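Local coordinates for SusD superfamily protein (Bacteroides vulgatus ATCC 8482, PDB 3JQ0), which probably binds nutrients, likely glycans, at the bacterial outer membrane, as other members of the SusD family do, at residues Glu106-Arg111 with Lys157-Ala162; Arg111-Phe116 with His178-Ala183; Asp381-Ile386 with Ile406-Asp411; Asn387-Arg392 with Leu435-Arg440. All blocks are in the same frame, centred on the assembly; numbering follows the deposited sequence.

Contact 1 of 4, residues Glu106-Arg111 with Lys157-Ala162; sequences EAYGMR and KKDIQA
Tyr108 and Asp159 lie where the backbones of Glu106-Arg111 and Lys157-Ala162 come nearest, with a CA-CA distance of 5.2 Å. The axes of the two helical segments approach to 7.8 Å and run close to antiparallel, at a signed crossing angle of -156°. At this spacing side chain meets main chain: CB of Tyr108 lies 3.5 Å from the carbonyl O of Asp159. Ala162, one turn further on, sends its methyl over the centre of the Tyr108 ring, CB standing 3.6 Å from the centroid and nearly on the ring normal, a CH-pi contact. The segments lie on helices 97-122 and 149-167, and their near-antiparallel packing is consistent with the TPR-like helical scaffold of SusD proteins; Ile86 of helix 75-91 touches both Tyr108 and Arg111. The polar half of the contact is a side-on salt bridge. A bend at chi3 (73°) turns the guanidinium of Arg111 so that NE reaches OD2 of Asp159 at 2.9 Å, from above the carboxylate plane. NH2 of Arg111 meets OD1 of Asp159 on its syn side at 2.8 Å, the bond almost straight at 175°. With a leucine in place of Arg111, both bonds would go and the buried Asp159 carboxylate would probably be left without its countercharge. OD2 of Asp159 also accepts from Gln155, while NH1 of Arg111 turns to Asn83.

Contact 2 of 4, residues Arg111-Phe116 with His178-Ala183; sequences RAYLYF and HFWSAA
Tyr113 and Trp180 account for the whole of this contact between Arg111-Phe116 and His178-Ala183, whose backbones stay well apart: the nearest CA atoms, those of the same two residues, are 10.4 Å from each other. Along the first segment, Arg111 and Ala112 come before the contact and make no touch across it. Tyr113 is the residue that crosses the gap. Its CG is anti to the backbone N (chi1 179°), which carries the ring out from the helix to the indole. CD1 of Tyr113 approaches CH2 of Trp180 to 3.6 Å, near the indole plane and at its edge, while CZ3 of Trp180 lies over one face of the tyrosine, 3.9 Å from CG of Tyr113. The ring planes meet at 59° with centroids 5.4 Å apart, a geometry between stacked and perpendicular. CB of Tyr113 adds an aliphatic touch, 3.7 Å from CH2 of Trp180. Both polar ends look to other partners: OH of Tyr113 bonds to His117, and NE1 of Trp180 to Thr185. Further along, Leu114 turns to helix 75-91, and Phe116 rests on Leu188 of helix 182-199. Trp180 sits in the loop just before helix 182-199, which Ser181 N-caps; its indole packs against helix 97-122 and also meets Phe245 of strand 243-247 edge-to-face.

Contact 3 of 4, residues Asp381-Ile386 with Ile406-Asp411; sequences DPTEEI and IAYPND
Ile386 and Tyr408 form the tight part of this contact between Asp381-Ile386, which opens helix 383-394, and the loop Ile406-Asp411. CD1 of Ile386 stands over the centre of the Tyr408 ring, 3.9 Å from the centroid and 6° off the normal, a CH-pi contact. Its other branch follows the same side chain inward, CG2 of Ile386 lying 3.8 Å from CB of Tyr408. The opposite face of the ring is covered from within the loop: a cis peptide precedes Pro409 and folds the proline back, so that CB of Pro409 lies 3.7 Å above the ring plane, the aromatic-proline stacking familiar from cis Tyr-Pro pairs. With an alanine in place of Tyr408, the Ile386 methyl and the Pro409 ring would probably face a gap where the aromatic ring had separated them.

The outer side is partly exposed and meets the ring at its edge rather than over its face. There OG1 of Thr383 lies 3.6 Å from CE2 of Tyr408, and a looser touch comes from CG of Pro382, 4.4 Å from that same CE2. Thr383 is held from its own segment: OD1 of the exposed Asp381 accepts from Thr383 N at 3.0 Å, closing an Asx turn, and from Thr383 OG1 at 2.6 Å. This turn leads into the first turn of the helix. In the fold, Pro382 packs on Ala372 and Val376 of helix 364-377, while Ile434 of helix 430-441 touches Ile386, and Ala430 and Ala433 of that helix bound Tyr408.

Contact 4 of 4, residues Asn387-Arg392 with Leu435-Arg440; sequences NAVRER and LKERLR
Arg390 and Glu437 span a wide gap between Asn387-Arg392 and Leu435-Arg440, helical segments whose axes come no nearer than 11.1 Å and make an angle of 37°. The segments lie on helices 383-394 and 430-441, in the part of the chain that matches the SusD family, and here the gap is bridged by the long side chains of Arg390 and Glu437. From CB of Arg390 the chain runs extended to NE, past the Glu437 carboxylate. CG of Arg390 lies against it, 3.4 Å from OE2 of Glu437. CD of Arg390 is next to the other oxygen, at 3.7 Å from OE1 of Glu437. NE makes the salt bridge, donating to OE1 of Glu437 at 2.8 Å and 161°; the acceptor lies in the guanidinium plane, but the donor comes from 45° above the carboxylate plane. At the tip, NH2 of Arg390 donates to a water at 2.6 Å, and the water in turn donates to OE1 of Glu437, also at 2.6 Å, giving that oxygen a second, indirect link to the same arginine. NH2 also meets CE of Lys436 at 3.9 Å and forms a salt bridge with Asp426, which NZ of Lys436 shares besides a polar partner at Lys424. Val389 supplies an apolar flank, CG1 being 3.8 Å from OE2 of Glu437, an oxygen that also forms a salt bridge with Arg315. With two arginines and a water holding it, the buried Glu437 is likely to stay ionised, and Asp426 probably offsets the paired positive tips.

The contacts form two pairs on separate parts of the fold, with centres of contacts 1 and 2 lying 25 to 34 Å from those of contacts 3 and 4. Contacts 1 and 2 share helix 97-122, their segments overlapping at Arg111, which makes its bridge in contact 1 alone; contacts 3 and 4 share helix 383-394 and are joined by the Asp411-Arg440 salt bridge and a probable hydrogen bond from Tyr408 N to Asn387 OD1. Contacts 2 and 4 are buried, yet unlike: one is a pair of aromatic rings, the other an ionic network with a bridging water. Contacts 1 and 3 are partly buried, each placing an alkyl group over a tyrosine face, but just contact 1 adds a salt bridge across its segments.

Contact 1 of 4, residues Glu106-Arg111 with Lys157-Ala162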
# COMPACT_ATOMS: atom_id res chain seq x y z
N GLU A 106 13.35 8.84 -13.06
CA GLU A 106 13.23 7.82 -12.04
C GLU A 106 13.85 8.21 -10.71
O GLU A 106 13.23 7.95 -9.64
CB GLU A 106 13.83 6.51 -12.53
CG GLU A 106 13.16 5.92 -13.75
CD GLU A 106 13.68 4.56 -14.08
OE1 GLU A 106 14.89 4.42 -14.21
OE2 GLU A 106 12.88 3.58 -14.28
N ALA A 107 15.04 8.80 -10.73
CA ALA A 107 15.75 9.10 -9.51
C ALA A 107 15.07 10.22 -8.71
O ALA A 107 14.85 10.10 -7.50
CB ALA A 107 17.21 9.43 -9.81
N TYR A 108 14.71 11.31 -9.40
CA TYR A 108 13.96 12.38 -8.72
C TYR A 108 12.62 11.83 -8.18
O TYR A 108 12.19 12.22 -7.08
CB TYR A 108 13.76 13.55 -9.66
CG TYR A 108 14.95 14.45 -9.86
CD1 TYR A 108 15.48 15.15 -8.81
CD2 TYR A 108 15.54 14.60 -11.11
CE1 TYR A 108 16.57 16.01 -8.97
CE2 TYR A 108 16.63 15.46 -11.30
CZ TYR A 108 17.13 16.14 -10.23
OH TYR A 108 18.20 17.01 -10.41
N GLY A 109 11.95 10.98 -8.95
CA GLY A 109 10.65 10.44 -8.52
C GLY A 109 10.81 9.57 -7.28
O GLY A 109 10.03 9.71 -6.32
N MSE A 110 11.81 8.67 -7.29
CA MSE A 110 12.04 7.81 -6.13
C MSE A 110 12.42 8.62 -4.90
O MSE A 110 12.01 8.27 -3.77
CB MSE A 110 13.08 6.75 -6.42
CG MSE A 110 12.64 5.65 -7.40
SE MSE A 110 13.94 4.23 -7.59
CE MSE A 110 15.23 5.20 -8.67
N ARG A 111 13.20 9.69 -5.08
CA ARG A 111 13.56 10.50 -3.93
C ARG A 111 12.32 11.14 -3.29
O ARG A 111 12.11 11.08 -2.07
CB ARG A 111 14.61 11.58 -4.30
CG ARG A 111 15.08 12.37 -3.09
CD ARG A 111 16.34 13.13 -3.31
NE ARG A 111 16.13 14.28 -4.15
CZ ARG A 111 17.12 15.08 -4.55
NH1 ARG A 111 18.36 14.76 -4.31
NH2 ARG A 111 16.84 16.15 -5.23
N LYS A 157 7.76 18.43 -3.76
CA LYS A 157 7.18 19.06 -4.94
C LYS A 157 8.25 19.45 -5.97
O LYS A 157 8.04 19.33 -7.18
CB LYS A 157 6.31 20.24 -4.57
CG LYS A 157 5.03 19.81 -3.92
CD LYS A 157 4.21 20.97 -3.41
CE LYS A 157 2.88 20.51 -2.84
NZ LYS A 157 2.17 21.70 -2.25
N LYS A 158 9.41 19.91 -5.50
CA LYS A 158 10.50 20.25 -6.39
C LYS A 158 11.02 19.02 -7.13
O LYS A 158 11.30 19.06 -8.32
CB LYS A 158 11.60 20.93 -5.57
CG LYS A 158 12.79 21.48 -6.37
CD LYS A 158 13.83 22.09 -5.45
CE LYS A 158 15.06 22.55 -6.25
NZ LYS A 158 16.24 22.88 -5.43
N ASP A 159 11.15 17.91 -6.39
CA ASP A 159 11.60 16.67 -7.01
C ASP A 159 10.56 16.09 -7.97
O ASP A 159 10.93 15.52 -8.99
CB ASP A 159 11.99 15.69 -5.92
CG ASP A 159 13.33 16.02 -5.29
OD1 ASP A 159 14.17 16.67 -5.96
OD2 ASP A 159 13.57 15.54 -4.14
N ILE A 160 9.27 16.20 -7.63
CA ILE A 160 8.21 15.77 -8.54
C ILE A 160 8.32 16.58 -9.85
O ILE A 160 8.22 16.03 -10.95
CB ILE A 160 6.82 15.91 -7.89
CG1 ILE A 160 6.64 14.84 -6.82
CG2 ILE A 160 5.72 15.88 -8.96
CD1 ILE A 160 5.46 15.08 -5.91
N GLN A 161 8.49 17.91 -9.72
CA GLN A 161 8.62 18.75 -10.91
C GLN A 161 9.84 18.31 -11.73
O GLN A 161 9.77 18.21 -12.95
CB GLN A 161 8.70 20.23 -10.49
CG GLN A 161 8.92 21.23 -11.63
CD GLN A 161 9.12 22.63 -11.06
OE1 GLN A 161 10.01 22.86 -10.23
NE2 GLN A 161 8.30 23.55 -11.48
N ALA A 162 10.98 18.11 -11.07
CA ALA A 162 12.19 17.68 -11.77
C ALA A 162 11.96 16.35 -12.49
O ALA A 162 12.39 16.13 -13.63
CB ALA A 162 13.38 17.60 -10.83

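Contact 2 of 4, residues Arg111-Phe116 with His178-Ala183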
# COMPACT_ATOMS: atom_id res chain seq x y z
N ARG A 111 13.20 9.69 -5.08
CA ARG A 111 13.56 10.50 -3.93
C ARG A 111 12.32 11.14 -3.29
O ARG A 111 12.11 11.08 -2.07
CB ARG A 111 14.61 11.58 -4.30
CG ARG A 111 15.08 12.37 -3.09
CD ARG A 111 16.34 13.13 -3.31
NE ARG A 111 16.13 14.28 -4.15
CZ ARG A 111 17.12 15.08 -4.55
NH1 ARG A 111 18.36 14.76 -4.31
NH2 ARG A 111 16.84 16.15 -5.23
N ALA A 112 11.46 11.72 -4.13
CA ALA A 112 10.21 12.32 -3.66
C ALA A 112 9.34 11.26 -2.97
O ALA A 112 8.71 11.54 -1.95
CB ALA A 112 9.48 12.95 -4.83
N TYR A 113 9.29 10.06 -3.54
CA TYR A 113 8.47 8.98 -3.01
C TYR A 113 8.87 8.62 -1.58
O TYR A 113 8.05 8.49 -0.67
CB TYR A 113 8.62 7.76 -3.95
CG TYR A 113 7.83 6.57 -3.49
CD1 TYR A 113 6.44 6.48 -3.67
CD2 TYR A 113 8.45 5.52 -2.83
CE1 TYR A 113 5.71 5.38 -3.18
CE2 TYR A 113 7.74 4.43 -2.38
CZ TYR A 113 6.40 4.37 -2.51
OH TYR A 113 5.68 3.31 -1.97
N LEU A 114 10.17 8.49 -1.34
CA LEU A 114 10.66 8.18 -0.02
C LEU A 114 10.41 9.33 0.95
O LEU A 114 9.95 9.10 2.07
CB LEU A 114 12.14 7.78 -0.05
CG LEU A 114 12.47 6.51 -0.80
CD1 LEU A 114 13.97 6.28 -0.89
CD2 LEU A 114 11.80 5.27 -0.14
N TYR A 115 10.70 10.55 0.53
CA TYR A 115 10.43 11.68 1.38
C TYR A 115 8.95 11.83 1.72
O TYR A 115 8.62 12.33 2.82
CB TYR A 115 11.00 12.99 0.85
CG TYR A 115 12.48 13.17 1.21
CD1 TYR A 115 12.86 13.43 2.50
CD2 TYR A 115 13.48 13.01 0.26
CE1 TYR A 115 14.20 13.55 2.85
CE2 TYR A 115 14.81 13.18 0.57
CZ TYR A 115 15.17 13.45 1.86
OH TYR A 115 16.50 13.57 2.26
N PHE A 116 8.05 11.39 0.83
CA PHE A 116 6.60 11.48 1.11
C PHE A 116 6.16 10.44 2.15
O PHE A 116 5.31 10.73 2.98
CB PHE A 116 5.83 11.40 -0.20
CG PHE A 116 4.34 11.62 -0.06
CD1 PHE A 116 3.83 12.74 0.58
CD2 PHE A 116 3.45 10.71 -0.61
CE1 PHE A 116 2.48 12.94 0.69
CE2 PHE A 116 2.09 10.92 -0.49
CZ PHE A 116 1.59 12.05 0.14
N HIS A 178 7.87 -2.56 -13.40
CA HIS A 178 8.55 -2.75 -12.13
C HIS A 178 9.69 -1.77 -11.91
O HIS A 178 10.38 -1.85 -10.91
CB HIS A 178 9.00 -4.20 -12.04
CG HIS A 178 9.98 -4.55 -13.10
ND1 HIS A 178 9.74 -4.30 -14.43
CD2 HIS A 178 11.21 -5.10 -13.03
CE1 HIS A 178 10.78 -4.68 -15.13
NE2 HIS A 178 11.67 -5.20 -14.31
N PHE A 179 9.86 -0.81 -12.83
CA PHE A 179 10.78 0.30 -12.67
C PHE A 179 9.95 1.58 -12.65
O PHE A 179 8.87 1.65 -13.23
CB PHE A 179 11.83 0.34 -13.80
CG PHE A 179 13.01 -0.58 -13.55
CD1 PHE A 179 12.87 -1.96 -13.50
CD2 PHE A 179 14.26 -0.05 -13.33
CE1 PHE A 179 13.98 -2.77 -13.26
CE2 PHE A 179 15.35 -0.87 -13.08
CZ PHE A 179 15.21 -2.20 -13.01
N TRP A 180 10.48 2.62 -12.00
CA TRP A 180 9.78 3.87 -11.92
C TRP A 180 9.57 4.47 -13.32
O TRP A 180 10.37 4.27 -14.22
CB TRP A 180 10.51 4.85 -10.97
CG TRP A 180 9.67 5.99 -10.49
CD1 TRP A 180 9.49 7.22 -11.09
CD2 TRP A 180 8.88 6.00 -9.30
NE1 TRP A 180 8.66 7.98 -10.32
CE2 TRP A 180 8.25 7.28 -9.23
CE3 TRP A 180 8.67 5.09 -8.26
CZ2 TRP A 180 7.39 7.64 -8.21
CZ3 TRP A 180 7.81 5.45 -7.23
CH2 TRP A 180 7.19 6.72 -7.21
N SER A 181 8.49 5.23 -13.50
CA SER A 181 8.07 5.73 -14.83
C SER A 181 7.33 7.04 -14.65
O SER A 181 6.99 7.47 -13.52
CB SER A 181 7.15 4.71 -15.50
OG SER A 181 5.91 4.64 -14.83
N ALA A 182 6.98 7.67 -15.77
CA ALA A 182 6.26 8.93 -15.73
C ALA A 182 4.91 8.82 -15.03
O ALA A 182 4.51 9.73 -14.29
CB ALA A 182 6.07 9.49 -17.14
N ALA A 183 4.21 7.70 -15.22
CA ALA A 183 2.91 7.54 -14.60
C ALA A 183 3.07 7.34 -13.09
O ALA A 183 2.20 7.74 -12.34
CB ALA A 183 2.12 6.39 -15.23

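Contact 3 of 4, residues Asp381-Ile386 with Ile406-Asp411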
# COMPACT_ATOMS: atom_id res chain seq x y z
N ASP A 381 -18.42 15.20 -9.28
CA ASP A 381 -19.08 13.93 -9.21
C ASP A 381 -18.07 12.77 -9.41
O ASP A 381 -17.47 12.67 -10.47
CB ASP A 381 -20.12 13.87 -10.33
CG ASP A 381 -20.83 12.54 -10.40
OD1 ASP A 381 -20.83 11.79 -9.43
OD2 ASP A 381 -21.49 12.33 -11.42
N PRO A 382 -17.94 11.87 -8.43
CA PRO A 382 -17.02 10.72 -8.51
C PRO A 382 -17.69 9.42 -9.00
O PRO A 382 -17.05 8.36 -8.92
CB PRO A 382 -16.62 10.53 -7.04
CG PRO A 382 -17.93 10.79 -6.33
CD PRO A 382 -18.54 11.96 -7.08
N THR A 383 -18.93 9.47 -9.43
CA THR A 383 -19.69 8.26 -9.71
C THR A 383 -18.99 7.30 -10.65
O THR A 383 -18.98 6.09 -10.44
CB THR A 383 -21.10 8.61 -10.21
OG1 THR A 383 -21.81 9.35 -9.20
CG2 THR A 383 -21.90 7.36 -10.61
N GLU A 384 -18.45 7.83 -11.74
CA GLU A 384 -17.86 6.98 -12.79
C GLU A 384 -16.70 6.16 -12.25
O GLU A 384 -16.54 4.99 -12.55
CB GLU A 384 -17.35 7.79 -13.98
CG GLU A 384 -17.03 6.91 -15.22
CD GLU A 384 -16.29 7.71 -16.30
OE1 GLU A 384 -16.72 8.86 -16.60
OE2 GLU A 384 -15.25 7.21 -16.79
N GLU A 385 -15.83 6.82 -11.51
CA GLU A 385 -14.65 6.19 -10.96
C GLU A 385 -15.01 5.11 -9.94
O GLU A 385 -14.51 3.97 -9.99
CB GLU A 385 -13.73 7.22 -10.30
CG GLU A 385 -13.04 8.17 -11.22
CD GLU A 385 -13.90 9.32 -11.71
OE1 GLU A 385 -14.95 9.58 -11.12
OE2 GLU A 385 -13.45 10.00 -12.64
N ILE A 386 -15.92 5.44 -9.04
CA ILE A 386 -16.33 4.48 -8.02
C ILE A 386 -16.96 3.26 -8.69
O ILE A 386 -16.65 2.12 -8.35
CB ILE A 386 -17.27 5.10 -6.96
CG1 ILE A 386 -16.58 6.26 -6.24
CG2 ILE A 386 -17.78 4.04 -6.02
CD1 ILE A 386 -17.49 7.08 -5.33
N ILE A 406 -26.01 -2.22 -5.19
CA ILE A 406 -24.58 -2.15 -4.96
C ILE A 406 -23.83 -1.14 -5.82
O ILE A 406 -22.66 -0.86 -5.53
CB ILE A 406 -23.90 -3.56 -4.94
CG1 ILE A 406 -24.23 -4.42 -6.13
CG2 ILE A 406 -24.22 -4.27 -3.61
CD1 ILE A 406 -23.78 -3.94 -7.43
N ALA A 407 -24.44 -0.54 -6.85
CA ALA A 407 -23.78 0.55 -7.55
C ALA A 407 -23.83 1.79 -6.66
O ALA A 407 -24.74 1.97 -5.87
CB ALA A 407 -24.43 0.87 -8.90
N TYR A 408 -22.82 2.64 -6.77
CA TYR A 408 -22.85 3.94 -6.09
C TYR A 408 -23.96 4.77 -6.71
O TYR A 408 -24.02 4.84 -7.94
CB TYR A 408 -21.49 4.62 -6.26
CG TYR A 408 -21.40 5.99 -5.61
CD1 TYR A 408 -21.19 6.10 -4.24
CD2 TYR A 408 -21.55 7.15 -6.34
CE1 TYR A 408 -21.16 7.34 -3.62
CE2 TYR A 408 -21.52 8.39 -5.73
CZ TYR A 408 -21.34 8.49 -4.36
OH TYR A 408 -21.31 9.68 -3.73
N PRO A 409 -24.79 5.46 -5.90
CA PRO A 409 -24.70 5.69 -4.47
C PRO A 409 -25.75 4.88 -3.66
O PRO A 409 -26.31 5.36 -2.68
CB PRO A 409 -25.02 7.18 -4.35
CG PRO A 409 -26.16 7.34 -5.34
CD PRO A 409 -25.76 6.42 -6.50
N ASN A 410 -25.96 3.61 -4.06
CA ASN A 410 -27.05 2.81 -3.55
C ASN A 410 -26.65 1.70 -2.58
O ASN A 410 -27.51 0.98 -2.10
CB ASN A 410 -27.80 2.16 -4.74
CG ASN A 410 -28.23 3.17 -5.75
OD1 ASN A 410 -28.68 4.27 -5.39
ND2 ASN A 410 -28.09 2.84 -7.02
N ASP A 411 -25.37 1.61 -2.26
CA ASP A 411 -24.86 0.57 -1.37
C ASP A 411 -25.07 1.00 0.08
O ASP A 411 -24.17 1.57 0.72
CB ASP A 411 -23.42 0.21 -1.71
CG ASP A 411 -22.82 -0.88 -0.85
OD1 ASP A 411 -23.50 -1.41 0.05
OD2 ASP A 411 -21.61 -1.15 -1.09

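Contact 4 of 4, residues Asn387-Arg392 with Leu435-Arg440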
# COMPACT_ATOMS: atom_id res chain seq x y z
N ASN A 387 -17.88 3.50 -9.62
CA ASN A 387 -18.58 2.39 -10.26
C ASN A 387 -17.72 1.61 -11.22
O ASN A 387 -18.01 0.42 -11.41
CB ASN A 387 -19.91 2.85 -10.89
CG ASN A 387 -20.96 3.03 -9.85
OD1 ASN A 387 -20.94 2.40 -8.81
ND2 ASN A 387 -21.96 3.90 -10.12
N ALA A 388 -16.65 2.18 -11.79
CA ALA A 388 -15.74 1.37 -12.62
C ALA A 388 -15.08 0.31 -11.71
O ALA A 388 -14.96 -0.85 -12.09
CB ALA A 388 -14.68 2.28 -13.27
N VAL A 389 -14.63 0.72 -10.54
CA VAL A 389 -14.02 -0.17 -9.58
C VAL A 389 -15.02 -1.21 -9.07
O VAL A 389 -14.73 -2.43 -8.98
CB VAL A 389 -13.30 0.58 -8.47
CG1 VAL A 389 -12.75 -0.39 -7.42
CG2 VAL A 389 -12.20 1.43 -9.04
N ARG A 390 -16.23 -0.78 -8.71
CA ARG A 390 -17.26 -1.72 -8.26
C ARG A 390 -17.66 -2.71 -9.33
O ARG A 390 -17.82 -3.90 -9.06
CB ARG A 390 -18.50 -0.99 -7.73
CG ARG A 390 -18.26 -0.19 -6.48
CD ARG A 390 -19.50 0.43 -5.90
NE ARG A 390 -19.20 1.11 -4.65
CZ ARG A 390 -20.10 1.67 -3.87
NH1 ARG A 390 -21.39 1.62 -4.19
NH2 ARG A 390 -19.74 2.35 -2.81
N GLU A 391 -17.83 -2.23 -10.57
CA GLU A 391 -18.24 -3.13 -11.64
C GLU A 391 -17.21 -4.25 -11.80
O GLU A 391 -17.54 -5.41 -12.03
CB GLU A 391 -18.44 -2.37 -12.94
CG GLU A 391 -18.85 -3.28 -14.07
CD GLU A 391 -19.28 -2.55 -15.36
OE1 GLU A 391 -19.47 -1.33 -15.32
OE2 GLU A 391 -19.47 -3.22 -16.40
N ARG A 392 -15.91 -3.91 -11.68
CA ARG A 392 -14.86 -4.92 -11.78
C ARG A 392 -14.96 -5.91 -10.62
O ARG A 392 -14.71 -7.10 -10.80
CB ARG A 392 -13.51 -4.26 -11.88
CG ARG A 392 -12.35 -5.25 -12.17
CD ARG A 392 -11.63 -5.81 -10.93
NE ARG A 392 -10.94 -4.81 -10.14
CZ ARG A 392 -9.81 -4.22 -10.50
NH1 ARG A 392 -9.22 -4.53 -11.65
NH2 ARG A 392 -9.26 -3.32 -9.73
N LEU A 435 -13.58 6.02 1.02
CA LEU A 435 -12.83 5.29 2.05
C LEU A 435 -13.24 3.82 2.05
O LEU A 435 -12.38 2.95 2.13
CB LEU A 435 -13.05 5.88 3.44
CG LEU A 435 -12.36 7.20 3.72
CD1 LEU A 435 -12.77 7.65 5.13
CD2 LEU A 435 -10.85 7.13 3.61
N LYS A 436 -14.54 3.55 1.97
CA LYS A 436 -15.04 2.17 1.98
C LYS A 436 -14.51 1.43 0.78
O LYS A 436 -14.09 0.28 0.86
CB LYS A 436 -16.56 2.22 2.02
CG LYS A 436 -17.25 0.85 1.81
CD LYS A 436 -18.75 0.90 2.05
CE LYS A 436 -19.51 1.68 0.99
NZ LYS A 436 -20.97 1.79 1.34
N GLU A 437 -14.55 2.09 -0.38
CA GLU A 437 -14.11 1.44 -1.62
C GLU A 437 -12.62 1.10 -1.53
O GLU A 437 -12.22 -0.01 -1.93
CB GLU A 437 -14.42 2.29 -2.83
CG GLU A 437 -14.44 1.47 -4.12
CD GLU A 437 -15.56 0.46 -4.15
OE1 GLU A 437 -16.65 0.75 -3.56
OE2 GLU A 437 -15.37 -0.63 -4.73
N ARG A 438 -11.81 2.01 -1.03
CA ARG A 438 -10.40 1.77 -0.89
C ARG A 438 -10.10 0.68 0.11
O ARG A 438 -9.16 -0.11 -0.06
CB ARG A 438 -9.62 3.06 -0.54
CG ARG A 438 -9.59 4.06 -1.67
CD ARG A 438 -8.74 5.27 -1.33
NE ARG A 438 -7.35 5.00 -1.21
CZ ARG A 438 -6.51 4.84 -2.21
NH1 ARG A 438 -6.92 4.90 -3.46
NH2 ARG A 438 -5.21 4.65 -1.95
N LEU A 439 -10.89 0.60 1.18
CA LEU A 439 -10.73 -0.45 2.18
C LEU A 439 -10.92 -1.83 1.51
O LEU A 439 -10.12 -2.74 1.67
CB LEU A 439 -11.68 -0.24 3.36
CG LEU A 439 -11.70 -1.33 4.43
CD1 LEU A 439 -10.35 -1.68 4.99
CD2 LEU A 439 -12.69 -0.97 5.49
N ARG A 440 -12.02 -1.94 0.77
CA ARG A 440 -12.34 -3.18 0.07
C ARG A 440 -11.30 -3.52 -0.98
O ARG A 440 -11.03 -4.72 -1.22
CB ARG A 440 -13.74 -3.06 -0.55
CG ARG A 440 -14.85 -3.08 0.48
CD ARG A 440 -16.22 -2.86 -0.13
NE ARG A 440 -17.26 -3.06 0.87
CZ ARG A 440 -18.52 -2.67 0.75
NH1 ARG A 440 -18.92 -1.93 -0.26
NH2 ARG A 440 -19.37 -3.00 1.71
O HOH W 1 -17.51 2.11 -1.46